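Local coordinates for putative beta-glucosidase (Bifidobacterium adolescentis, PDB 5WAB), which hydrolyses beta-glucosidic bonds as a family 3 glycoside hydrolase and may also remove terminal arabinopyranose from ginsenoside Rb2, at residues W125-Y130 / Y540-G545; Y530-D535 / S651-A656; V588-G591 / A596-K599; K592-R597 / H638-E643; R625-W630 / G642-E647. All blocks are in the same frame, centred on the assembly; numbering follows the deposited sequence.

Contact 1. Residues W125-Y130 / Y540-G545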
# COMPACT_ATOMS: atom_id res chain seq x y z
N TRP A 125 0.66 -0.02 1.21
CA TRP A 125 1.13 0.45 -0.09
C TRP A 125 1.91 1.77 -0.03
O TRP A 125 3.01 1.84 -0.59
CB TRP A 125 -0.06 0.57 -1.05
CG TRP A 125 -0.62 -0.78 -1.39
CD1 TRP A 125 -1.48 -1.52 -0.64
CD2 TRP A 125 -0.36 -1.56 -2.57
NE1 TRP A 125 -1.77 -2.71 -1.27
CE2 TRP A 125 -1.09 -2.75 -2.46
CE3 TRP A 125 0.42 -1.35 -3.71
CZ2 TRP A 125 -1.07 -3.74 -3.44
CZ3 TRP A 125 0.45 -2.34 -4.69
CH2 TRP A 125 -0.30 -3.52 -4.55
N SER A 126 1.39 2.82 0.60
CA SER A 126 2.07 4.10 0.51
C SER A 126 1.73 4.97 1.71
O SER A 126 0.85 4.66 2.51
CB SER A 126 1.70 4.84 -0.79
OG SER A 126 2.27 6.14 -0.84
N GLU A 127 2.48 6.07 1.83
CA GLU A 127 2.12 7.17 2.72
C GLU A 127 1.14 8.13 2.07
O GLU A 127 0.62 9.01 2.75
CB GLU A 127 3.37 7.95 3.12
CG GLU A 127 3.95 8.80 1.99
CD GLU A 127 5.34 9.35 2.28
OE1 GLU A 127 6.16 8.63 2.88
OE2 GLU A 127 5.61 10.51 1.92
N ASP A 128 0.89 7.99 0.76
CA ASP A 128 0.04 8.90 0.03
C ASP A 128 -1.29 8.23 -0.29
O ASP A 128 -1.29 7.09 -0.76
CB ASP A 128 0.71 9.35 -1.27
CG ASP A 128 -0.14 10.31 -2.05
OD1 ASP A 128 -0.24 11.48 -1.62
OD2 ASP A 128 -0.73 9.91 -3.09
N PRO A 129 -2.43 8.89 -0.06
CA PRO A 129 -3.71 8.22 -0.32
C PRO A 129 -3.97 7.95 -1.80
O PRO A 129 -4.50 6.88 -2.13
CB PRO A 129 -4.74 9.19 0.28
CG PRO A 129 -4.06 10.52 0.27
CD PRO A 129 -2.60 10.25 0.50
N TYR A 130 -3.61 8.86 -2.70
CA TYR A 130 -3.88 8.66 -4.12
C TYR A 130 -3.12 7.45 -4.66
O TYR A 130 -3.67 6.63 -5.40
CB TYR A 130 -3.52 9.90 -4.92
CG TYR A 130 -3.87 9.82 -6.39
CD1 TYR A 130 -3.02 9.19 -7.29
CD2 TYR A 130 -5.03 10.40 -6.89
CE1 TYR A 130 -3.32 9.11 -8.64
CE2 TYR A 130 -5.33 10.33 -8.25
CZ TYR A 130 -4.47 9.68 -9.12
OH TYR A 130 -4.77 9.60 -10.46
N TYR A 540 15.80 10.41 0.66
CA TYR A 540 15.31 10.17 -0.69
C TYR A 540 13.82 10.51 -0.72
O TYR A 540 13.05 10.02 0.14
CB TYR A 540 15.57 8.73 -1.12
CG TYR A 540 17.04 8.38 -1.11
CD1 TYR A 540 17.84 8.61 -2.23
CD2 TYR A 540 17.65 7.84 0.02
CE1 TYR A 540 19.20 8.30 -2.22
CE2 TYR A 540 19.00 7.53 0.04
CZ TYR A 540 19.77 7.76 -1.08
OH TYR A 540 21.11 7.45 -1.07
N PRO A 541 13.38 11.34 -1.66
CA PRO A 541 12.00 11.84 -1.63
C PRO A 541 11.00 10.84 -2.20
O PRO A 541 11.34 9.91 -2.93
CB PRO A 541 12.07 13.09 -2.50
CG PRO A 541 13.14 12.77 -3.50
CD PRO A 541 14.16 11.93 -2.77
N PHE A 542 9.75 11.07 -1.84
CA PHE A 542 8.64 10.30 -2.38
C PHE A 542 8.65 10.36 -3.90
O PHE A 542 8.83 11.43 -4.50
CB PHE A 542 7.33 10.85 -1.82
CG PHE A 542 6.10 10.24 -2.40
CD1 PHE A 542 5.61 9.04 -1.92
CD2 PHE A 542 5.42 10.87 -3.43
CE1 PHE A 542 4.47 8.47 -2.46
CE2 PHE A 542 4.29 10.32 -3.97
CZ PHE A 542 3.81 9.12 -3.48
N GLY A 543 8.47 9.20 -4.54
CA GLY A 543 8.47 9.12 -5.99
C GLY A 543 9.84 9.12 -6.64
O GLY A 543 9.92 9.26 -7.87
N PHE A 544 10.92 8.95 -5.88
CA PHE A 544 12.26 8.98 -6.44
C PHE A 544 12.72 7.58 -6.85
O PHE A 544 12.35 6.58 -6.23
CB PHE A 544 13.27 9.57 -5.44
CG PHE A 544 14.70 9.51 -5.92
CD1 PHE A 544 15.22 10.50 -6.73
CD2 PHE A 544 15.53 8.45 -5.54
CE1 PHE A 544 16.54 10.44 -7.17
CE2 PHE A 544 16.84 8.39 -5.98
CZ PHE A 544 17.34 9.38 -6.79
N GLY A 545 13.53 7.53 -7.90
CA GLY A 545 14.10 6.29 -8.36
C GLY A 545 14.99 6.46 -9.57
O GLY A 545 14.64 7.19 -10.50
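The turn that leads into helix 129-144 meets a type II beta turn, P541 to F544, through the ring of F542. S126, E127 and D128 all touch this one side chain. S126 OG lies at the ring edge, near its plane, 3.6 Å from F542 CE1. D128 CB comes in obliquely and packs 3.8 Å from F542 CZ. E127 runs past F542 in the opposite direction. Its OE2 is 4.1 Å from F542 CD1, and its carboxylate is tilted only 20° from the ring plane. F542 CG is anti to the backbone N (chi1 174°), which carries the ring out from the turn toward residues 126-128. The contact joins the family 3 N-terminal domain to the C-terminal domain, and all four touching residues are buried. On the N-terminal side it includes an ST turn. S126 OG accepts from D128 N at 2.8 Å, in a nearly straight bond of 167°. The same hydroxyl is hydrogen-bonded to the carbonyl of A495. D128 is the N-cap of helix 129-144, with OD2 bonded to the backbone N of L131. Its other oxygen, OD1, is salt-bridged to R529 and hydrogen-bonded to Y528. The polar end of E127 is also satisfied: OE1 takes the backbone N of T497 and OE2 that of Y528. On the other side, the turn is closed by the bond from F544 N to P541 O, 3.1 Å long. G543 sits at its third position with positive phi.

Contact 2. Residues Y530-D535 / S651-A656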
# COMPACT_ATOMS: atom_id res chain seq x y z
N TYR A 530 4.26 17.06 4.63
CA TYR A 530 4.91 17.95 5.58
C TYR A 530 6.29 18.39 5.08
O TYR A 530 6.64 19.57 5.16
CB TYR A 530 5.04 17.27 6.95
CG TYR A 530 5.91 18.03 7.91
CD1 TYR A 530 5.40 19.12 8.62
CD2 TYR A 530 7.24 17.70 8.09
CE1 TYR A 530 6.20 19.83 9.49
CE2 TYR A 530 8.05 18.41 8.96
CZ TYR A 530 7.52 19.47 9.66
OH TYR A 530 8.31 20.19 10.53
N TYR A 531 7.08 17.44 4.59
CA TYR A 531 8.46 17.74 4.20
C TYR A 531 8.51 18.79 3.09
O TYR A 531 9.29 19.74 3.16
CB TYR A 531 9.17 16.47 3.75
CG TYR A 531 9.41 15.45 4.84
CD1 TYR A 531 10.08 15.78 6.02
CD2 TYR A 531 8.93 14.15 4.71
CE1 TYR A 531 10.28 14.83 7.02
CE2 TYR A 531 9.12 13.21 5.69
CZ TYR A 531 9.80 13.55 6.84
OH TYR A 531 9.97 12.59 7.81
N ASP A 532 7.66 18.64 2.08
CA ASP A 532 7.70 19.55 0.94
C ASP A 532 7.09 20.91 1.25
O ASP A 532 7.33 21.86 0.51
CB ASP A 532 6.99 18.91 -0.26
CG ASP A 532 7.63 17.58 -0.68
OD1 ASP A 532 8.70 17.22 -0.14
OD2 ASP A 532 7.06 16.90 -1.55
N THR A 533 6.31 21.02 2.32
CA THR A 533 5.69 22.28 2.68
C THR A 533 6.59 23.14 3.56
O THR A 533 6.56 24.38 3.43
CB THR A 533 4.37 22.02 3.40
OG1 THR A 533 3.57 21.15 2.58
CG2 THR A 533 3.62 23.32 3.66
N TYR A 534 7.38 22.53 4.44
CA TYR A 534 8.22 23.26 5.38
C TYR A 534 9.70 23.18 5.03
O TYR A 534 10.55 23.43 5.89
CB TYR A 534 7.96 22.75 6.80
CG TYR A 534 6.56 23.06 7.25
CD1 TYR A 534 5.51 22.20 6.96
CD2 TYR A 534 6.27 24.24 7.94
CE1 TYR A 534 4.22 22.49 7.35
CE2 TYR A 534 4.98 24.53 8.33
CZ TYR A 534 3.96 23.66 8.04
OH TYR A 534 2.67 23.94 8.43
N ASP A 535 10.01 22.84 3.78
CA ASP A 535 11.37 22.91 3.24
C ASP A 535 12.36 22.11 4.09
O ASP A 535 13.40 22.61 4.51
CB ASP A 535 11.82 24.37 3.10
CG ASP A 535 13.03 24.51 2.21
OD1 ASP A 535 13.24 23.60 1.38
OD2 ASP A 535 13.78 25.51 2.35
N SER A 651 9.47 12.75 -9.93
CA SER A 651 9.69 12.70 -8.49
C SER A 651 9.00 13.91 -7.87
O SER A 651 8.78 14.92 -8.54
CB SER A 651 11.19 12.70 -8.17
OG SER A 651 11.44 12.82 -6.78
N SER A 652 8.70 13.80 -6.57
CA SER A 652 8.15 14.94 -5.84
C SER A 652 9.14 16.09 -5.73
O SER A 652 8.72 17.21 -5.40
CB SER A 652 7.70 14.50 -4.45
OG SER A 652 8.80 14.03 -3.69
N ARG A 653 10.42 15.85 -5.98
CA ARG A 653 11.44 16.90 -5.99
C ARG A 653 12.24 16.87 -7.29
O ARG A 653 13.40 17.29 -7.32
CB ARG A 653 12.36 16.77 -4.77
CG ARG A 653 11.60 16.82 -3.45
CD ARG A 653 12.52 16.92 -2.26
NE ARG A 653 11.77 16.99 -1.02
CZ ARG A 653 12.29 17.35 0.15
NH1 ARG A 653 13.57 17.69 0.24
NH2 ARG A 653 11.53 17.38 1.24
N ASP A 654 11.64 16.35 -8.37
CA ASP A 654 12.20 16.34 -9.72
C ASP A 654 11.07 16.76 -10.66
O ASP A 654 10.46 15.93 -11.34
CB ASP A 654 12.76 14.97 -10.12
CG ASP A 654 14.09 14.68 -9.48
OD1 ASP A 654 15.09 15.32 -9.87
OD2 ASP A 654 14.15 13.81 -8.58
N ILE A 655 10.80 18.05 -10.70
CA ILE A 655 9.73 18.59 -11.53
C ILE A 655 10.34 19.05 -12.85
O ILE A 655 11.32 19.80 -12.87
CB ILE A 655 9.00 19.75 -10.83
CG1 ILE A 655 8.44 19.28 -9.49
CG2 ILE A 655 7.91 20.30 -11.73
CD1 ILE A 655 7.54 18.06 -9.59
N ALA A 656 9.78 18.56 -13.96
CA ALA A 656 10.31 18.91 -15.27
C ALA A 656 9.67 20.17 -15.82
O ALA A 656 10.35 20.98 -16.45
CB ALA A 656 10.12 17.74 -16.24
O HOH W 1 9.31 14.65 -0.99
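D532 OD1 is gripped by two nitrogens of R653 and by a water. R653 NH2 and NE both donate to it, each at 3.2 Å from D532 OD1, so the guanidinium meets the carboxylate side-on but at a single oxygen. This salt bridge ties the C-terminal end of helix 528-531 to the beta hairpin between strands 642-648 and 654-663 of the fibronectin type III-like domain. The two flat groups are turned 62° against each other. NH2 arrives nearly along the C-O direction, while NE comes from above the carboxylate plane. The R653 chain is extended from CG to NE and reaches across at full length. R653 NH2 also bonds the carbonyl of K536, and Y531 CB packs at the guanidinium edge, 3.6 Å from this NH2. D532 OD2 is held separately by H600 NE2, so both carboxylate oxygens have partners. The hairpin end is shaped by a type I turn, S651 to D654, and by an ST turn in which S651 OG accepts from R653 N at 3.3 Å. S652 OG is bonded to the carbonyl of F542. Water 1 donates to D532 OD1 and to S652 OG, at 2.8 Å from each of these two atoms.

Contact 3. Residues V588-G591 / A596-K599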
# COMPACT_ATOMS: atom_id res chain seq x y z
N VAL A 588 -0.37 18.68 -7.79
CA VAL A 588 -1.13 19.92 -7.81
C VAL A 588 -0.64 20.79 -6.66
O VAL A 588 -0.71 20.38 -5.50
CB VAL A 588 -2.65 19.67 -7.71
CG1 VAL A 588 -3.38 20.97 -7.42
CG2 VAL A 588 -3.16 19.05 -9.00
N ALA A 589 -0.15 21.98 -7.00
CA ALA A 589 0.36 22.92 -6.00
C ALA A 589 -0.61 24.09 -5.89
O ALA A 589 -0.59 25.00 -6.72
CB ALA A 589 1.76 23.43 -6.38
N PRO A 590 -1.47 24.10 -4.88
CA PRO A 590 -2.49 25.15 -4.78
C PRO A 590 -1.94 26.42 -4.17
O PRO A 590 -0.95 26.42 -3.42
CB PRO A 590 -3.55 24.52 -3.87
CG PRO A 590 -2.75 23.62 -2.98
CD PRO A 590 -1.61 23.09 -3.81
N GLY A 591 -2.60 27.53 -4.50
CA GLY A 591 -2.28 28.79 -3.88
C GLY A 591 -2.80 28.89 -2.47
O GLY A 591 -3.38 27.95 -1.92
N ALA A 596 -5.14 25.29 5.79
CA ALA A 596 -3.77 24.86 5.60
C ALA A 596 -3.71 23.66 4.65
O ALA A 596 -4.49 22.71 4.79
CB ALA A 596 -3.14 24.49 6.94
N ARG A 597 -2.82 23.73 3.67
CA ARG A 597 -2.67 22.69 2.66
C ARG A 597 -1.19 22.44 2.40
O ARG A 597 -0.38 23.37 2.46
CB ARG A 597 -3.37 23.07 1.35
CG ARG A 597 -4.83 23.47 1.52
CD ARG A 597 -5.57 23.38 0.19
NE ARG A 597 -5.56 22.01 -0.31
CZ ARG A 597 -6.00 21.66 -1.51
NH1 ARG A 597 -6.48 22.59 -2.33
NH2 ARG A 597 -5.96 20.39 -1.89
N PRO A 598 -0.82 21.19 2.11
CA PRO A 598 0.56 20.90 1.69
C PRO A 598 0.90 21.65 0.41
O PRO A 598 0.04 22.01 -0.39
CB PRO A 598 0.55 19.39 1.44
CG PRO A 598 -0.62 18.89 2.24
CD PRO A 598 -1.64 19.97 2.20
N LYS A 599 2.21 21.88 0.21
CA LYS A 599 2.63 22.63 -0.97
C LYS A 599 2.15 21.96 -2.24
O LYS A 599 1.68 22.62 -3.17
CB LYS A 599 4.14 22.82 -0.99
CG LYS A 599 4.59 23.86 -2.01
CD LYS A 599 6.03 24.30 -1.80
CE LYS A 599 7.00 23.25 -2.33
NZ LYS A 599 8.42 23.63 -2.10
O HOH W 2 1.59 25.15 -3.01
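P590 CG lies over one face of the R597 guanidinium, offset toward its rim and 4.1 Å from R597 CZ, and the Y629 ring lies on the other side. P590 CB is nearest to the end of the group, 3.8 Å from R597 NH1. The R597 chain bends at chi3 (62°), and this turn lays the flat group against the proline. The proline ring carbons offer no acceptor, so this is packing against the flat of a charged group. The second part of the contact is made by the carbonyl of K599. Its oxygen points at the end of strand 580-590, where A589 CA makes a CA-H...O contact of 3.1 Å to K599 O. P590 CD also approaches, at 3.4 Å from K599 O. Water 2 lies nearby and donates to P590 O at 2.9 Å; its distance to K599 O is too short to be certain. Together these contacts bring residues 596-599 back beside the end of strand 580-590. Within the fibronectin type III-like domain, strand 580-590 lies between strands 601-610 and 642-648, with V588 paired to E601 and A589 to T645. P598 packs on F525 and T533, and P590 on Y644.

Contact 4. Residues K592-R597 / H638-E643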
# COMPACT_ATOMS: atom_id res chain seq x y z
N LYS A 592 -2.54 30.04 -1.85
CA LYS A 592 -3.00 30.30 -0.49
C LYS A 592 -4.50 30.10 -0.40
O LYS A 592 -5.27 30.68 -1.18
CB LYS A 592 -2.61 31.72 -0.06
CG LYS A 592 -3.06 32.05 1.36
CD LYS A 592 -2.41 31.13 2.38
CE LYS A 592 -2.88 31.40 3.81
NZ LYS A 592 -2.55 32.78 4.29
N ALA A 593 -4.93 29.28 0.56
CA ALA A 593 -6.33 28.90 0.71
C ALA A 593 -6.81 29.24 2.12
O ALA A 593 -6.03 29.60 3.00
CB ALA A 593 -6.54 27.41 0.43
N ALA A 594 -8.13 29.11 2.31
CA ALA A 594 -8.72 29.37 3.62
C ALA A 594 -8.33 28.33 4.65
O ALA A 594 -8.57 28.55 5.84
CB ALA A 594 -10.25 29.43 3.50
N VAL A 595 -7.77 27.20 4.23
CA VAL A 595 -7.29 26.17 5.13
C VAL A 595 -5.82 25.89 4.81
O VAL A 595 -5.32 26.20 3.73
CB VAL A 595 -8.12 24.87 5.05
CG1 VAL A 595 -9.58 25.16 5.34
CG2 VAL A 595 -7.97 24.24 3.67
N ALA A 596 -5.14 25.29 5.79
CA ALA A 596 -3.77 24.86 5.60
C ALA A 596 -3.71 23.66 4.65
O ALA A 596 -4.49 22.71 4.79
CB ALA A 596 -3.14 24.49 6.94
N ARG A 597 -2.82 23.73 3.67
CA ARG A 597 -2.67 22.69 2.66
C ARG A 597 -1.19 22.44 2.40
O ARG A 597 -0.38 23.37 2.46
CB ARG A 597 -3.37 23.07 1.35
CG ARG A 597 -4.83 23.47 1.52
CD ARG A 597 -5.57 23.38 0.19
NE ARG A 597 -5.56 22.01 -0.31
CZ ARG A 597 -6.00 21.66 -1.51
NH1 ARG A 597 -6.48 22.59 -2.33
NH2 ARG A 597 -5.96 20.39 -1.89
N HIS A 638 -14.46 21.04 -1.34
CA HIS A 638 -14.57 22.42 -1.78
C HIS A 638 -13.40 22.75 -2.71
O HIS A 638 -12.24 22.59 -2.32
CB HIS A 638 -14.59 23.39 -0.59
CG HIS A 638 -14.75 24.83 -0.99
ND1 HIS A 638 -13.89 25.82 -0.57
CD2 HIS A 638 -15.67 25.43 -1.78
CE1 HIS A 638 -14.27 26.97 -1.08
NE2 HIS A 638 -15.35 26.77 -1.82
N VAL A 639 -13.72 23.20 -3.92
CA VAL A 639 -12.74 23.76 -4.84
C VAL A 639 -12.82 25.27 -4.70
O VAL A 639 -13.86 25.88 -4.97
CB VAL A 639 -12.98 23.32 -6.29
CG1 VAL A 639 -11.96 23.96 -7.20
CG2 VAL A 639 -12.89 21.82 -6.41
N GLU A 640 -11.73 25.87 -4.24
CA GLU A 640 -11.64 27.30 -4.01
C GLU A 640 -11.15 28.01 -5.27
O GLU A 640 -10.25 27.53 -5.96
CB GLU A 640 -10.69 27.56 -2.83
CG GLU A 640 -10.86 28.89 -2.14
CD GLU A 640 -9.98 29.00 -0.90
OE1 GLU A 640 -10.05 28.10 -0.04
OE2 GLU A 640 -9.22 29.98 -0.80
N ALA A 641 -11.77 29.15 -5.58
CA ALA A 641 -11.36 29.91 -6.75
C ALA A 641 -9.94 30.42 -6.60
O ALA A 641 -9.52 30.83 -5.51
CB ALA A 641 -12.30 31.09 -6.97
N GLY A 642 -9.18 30.37 -7.68
CA GLY A 642 -7.84 30.89 -7.69
C GLY A 642 -6.95 30.06 -8.60
O GLY A 642 -7.41 29.22 -9.37
N GLU A 643 -5.65 30.30 -8.47
CA GLU A 643 -4.67 29.65 -9.33
C GLU A 643 -4.14 28.38 -8.67
O GLU A 643 -3.93 28.33 -7.46
CB GLU A 643 -3.52 30.61 -9.63
CG GLU A 643 -3.99 31.93 -10.19
CD GLU A 643 -2.84 32.83 -10.57
OE1 GLU A 643 -1.80 32.76 -9.91
OE2 GLU A 643 -3.01 33.64 -11.51
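The E640 carboxylate is aimed end-on at the backbone of A593 and A594. E640 lies where strand 636-639 passes to strand 642-648 of the fibronectin type III-like domain. The two alanines belong to the loop between strands 580-590 and 601-610. E640 CG is anti to the backbone N (chi1 -158°), and the extended chain carries the carboxylate across to that loop. E640 OE1 takes A594 N at 3.2 Å in an almost straight bond of 176°, using the syn lone pair, on the side of the other oxygen. E640 OE2 has a weak second bond to the same nitrogen, at 3.4 Å from A594 N. OE1 is thus the main acceptor. The alanine methyls lie beside the carboxylate: A593 CB is 3.6 Å from E640 OE1, and A594 CB is 3.8 Å from the same oxygen. E640 OE1 has another partner in Y629 OH, which is also bonded to H638 ND1. This hydroxyl therefore joins the side chains of H638 and E640. The main-chain carbonyl of E640 is bonded to Y644 OH. A593 CA also approaches the carboxylate, 3.4 Å from E640 OE2.

Contact 5. Residues R625-W630 / G642-E647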
# COMPACT_ATOMS: atom_id res chain seq x y z
N ARG A 625 -11.83 16.85 -7.79
CA ARG A 625 -11.18 16.35 -6.58
C ARG A 625 -9.67 16.52 -6.60
O ARG A 625 -9.03 16.47 -5.54
CB ARG A 625 -11.55 14.88 -6.36
CG ARG A 625 -12.94 14.66 -5.77
CD ARG A 625 -12.97 15.02 -4.28
NE ARG A 625 -12.05 14.19 -3.51
CZ ARG A 625 -12.36 13.00 -3.00
NH1 ARG A 625 -13.57 12.50 -3.17
NH2 ARG A 625 -11.44 12.32 -2.32
N ALA A 626 -9.06 16.73 -7.78
CA ALA A 626 -7.63 17.01 -7.82
C ALA A 626 -7.30 18.38 -7.26
O ALA A 626 -6.13 18.65 -6.97
CB ALA A 626 -7.11 16.90 -9.25
N PHE A 627 -8.30 19.25 -7.11
CA PHE A 627 -8.10 20.62 -6.63
C PHE A 627 -8.89 20.92 -5.37
O PHE A 627 -8.91 22.08 -4.93
CB PHE A 627 -8.49 21.62 -7.72
CG PHE A 627 -7.77 21.41 -9.02
CD1 PHE A 627 -6.51 21.93 -9.22
CD2 PHE A 627 -8.38 20.71 -10.05
CE1 PHE A 627 -5.85 21.74 -10.42
CE2 PHE A 627 -7.72 20.51 -11.25
CZ PHE A 627 -6.45 21.03 -11.43
N ALA A 628 -9.52 19.93 -4.76
CA ALA A 628 -10.46 20.16 -3.67
C ALA A 628 -9.91 19.66 -2.34
O ALA A 628 -9.35 18.57 -2.26
CB ALA A 628 -11.80 19.47 -3.95
N TYR A 629 -10.11 20.45 -1.30
CA TYR A 629 -9.85 20.01 0.06
C TYR A 629 -11.17 19.76 0.76
O TYR A 629 -12.24 20.17 0.30
CB TYR A 629 -9.02 21.05 0.84
CG TYR A 629 -9.63 22.44 0.93
CD1 TYR A 629 -10.60 22.75 1.88
CD2 TYR A 629 -9.22 23.46 0.07
CE1 TYR A 629 -11.15 24.02 1.97
CE2 TYR A 629 -9.76 24.73 0.14
CZ TYR A 629 -10.73 25.00 1.10
OH TYR A 629 -11.26 26.27 1.18
N TRP A 630 -11.10 19.06 1.89
CA TRP A 630 -12.28 18.88 2.72
C TRP A 630 -12.47 20.10 3.59
O TRP A 630 -11.57 20.51 4.33
CB TRP A 630 -12.15 17.62 3.58
CG TRP A 630 -13.41 17.34 4.32
CD1 TRP A 630 -13.68 17.66 5.62
CD2 TRP A 630 -14.58 16.71 3.81
NE1 TRP A 630 -14.95 17.25 5.95
CE2 TRP A 630 -15.53 16.67 4.85
CE3 TRP A 630 -14.92 16.17 2.56
CZ2 TRP A 630 -16.79 16.12 4.69
CZ3 TRP A 630 -16.18 15.62 2.40
CH2 TRP A 630 -17.10 15.59 3.46
N GLY A 642 -9.18 30.37 -7.68
CA GLY A 642 -7.84 30.89 -7.69
C GLY A 642 -6.95 30.06 -8.60
O GLY A 642 -7.41 29.22 -9.37
N GLU A 643 -5.65 30.30 -8.47
CA GLU A 643 -4.67 29.65 -9.33
C GLU A 643 -4.14 28.38 -8.67
O GLU A 643 -3.93 28.33 -7.46
CB GLU A 643 -3.52 30.61 -9.63
CG GLU A 643 -3.99 31.93 -10.19
CD GLU A 643 -2.84 32.83 -10.57
OE1 GLU A 643 -1.80 32.76 -9.91
OE2 GLU A 643 -3.01 33.64 -11.51
N TYR A 644 -3.95 27.36 -9.49
CA TYR A 644 -3.39 26.08 -9.06
C TYR A 644 -2.26 25.73 -10.01
O TYR A 644 -2.42 25.79 -11.23
CB TYR A 644 -4.44 24.97 -9.07
CG TYR A 644 -5.59 25.17 -8.11
CD1 TYR A 644 -6.64 26.02 -8.42
CD2 TYR A 644 -5.62 24.51 -6.89
CE1 TYR A 644 -7.69 26.20 -7.55
CE2 TYR A 644 -6.67 24.68 -6.01
CZ TYR A 644 -7.70 25.53 -6.35
OH TYR A 644 -8.75 25.72 -5.48
N THR A 645 -1.11 25.37 -9.44
CA THR A 645 0.05 25.01 -10.25
C THR A 645 0.06 23.51 -10.47
O THR A 645 0.01 22.73 -9.51
CB THR A 645 1.35 25.46 -9.57
OG1 THR A 645 1.41 26.89 -9.53
CG2 THR A 645 2.54 24.94 -10.36
N VAL A 646 0.08 23.10 -11.73
CA VAL A 646 0.21 21.70 -12.10
C VAL A 646 1.69 21.43 -12.37
O VAL A 646 2.30 22.09 -13.21
CB VAL A 646 -0.65 21.35 -13.33
CG1 VAL A 646 -0.47 19.90 -13.70
CG2 VAL A 646 -2.11 21.66 -13.04
N GLU A 647 2.26 20.48 -11.63
CA GLU A 647 3.66 20.11 -11.76
C GLU A 647 3.77 18.74 -12.43
O GLU A 647 3.04 17.81 -12.07
CB GLU A 647 4.35 20.07 -10.39
CG GLU A 647 4.28 21.40 -9.64
CD GLU A 647 4.72 21.27 -8.20
OE1 GLU A 647 4.73 20.14 -7.67
OE2 GLU A 647 5.04 22.31 -7.58
O HOH W 3 -9.82 24.04 -3.10
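F627 and Y644 form a T-shaped pair, with the edge of F627 directed at the face of Y644. This is the tight part of the contact. The ring centroids are 5.1 Å apart and the planes stand at 73°. The closest approach is F627 CD1 to Y644 CG, 3.5 Å. F627 CE1 lies over the root of the tyrosine side chain, 3.8 Å from Y644 CB. F627 CB adds a CH-pi contact over the same ring, 4.2 Å from the centroid of Y644 and 19° off the normal. F627 CG is anti to its carbonyl carbon (chi1 -55°), which brings CD1 in over Y644 CG, while CB lies nearer Y644 CE2. The contact is looser toward the tyrosine hydroxyl. There F627 O and Y644 OH are 3.7 Å apart, and a water joins them. Water 3 donates to F627 O at 2.8 Å and to Y644 OH at 3.1 Å. The same hydroxyl is bonded to the carbonyl of E640, so it is held by protein as well as by water. Around the tight part, F627 packs on V588 and L663, and Y644 packs on P590 and L663. These side chains come from strands 580-590, 642-648 and 654-663, and F627 lies near the start of strand 628-631. The pair thus joins the approach to the two-stranded 628-631/636-639 sheet to the four-stranded antiparallel sheet, in the buried interior of the fibronectin type III-like domain.

In the fold
Contact 1 joins the two family 3 domains. Contact 2 ties the C-terminal one to the fibronectin type III-like part, and contacts 3, 4 and 5 lie within that part. Contacts 1 and 2 meet directly: F542 O is 2.7 Å from S652 OG, a probable hydrogen bond. Contact 2 reaches contact 3 through T533 OG1, 2.8 Å from K599 N. Contacts 3, 4 and 5 cluster, with centres 7 to 8 Å apart. Contacts 3 and 4 share A596 and R597, and contacts 4 and 5 share G642 and E643. H638 N also lies 2.9 Å from Y629 O. The centre of contact 1 is about 24 Å from that of contact 4.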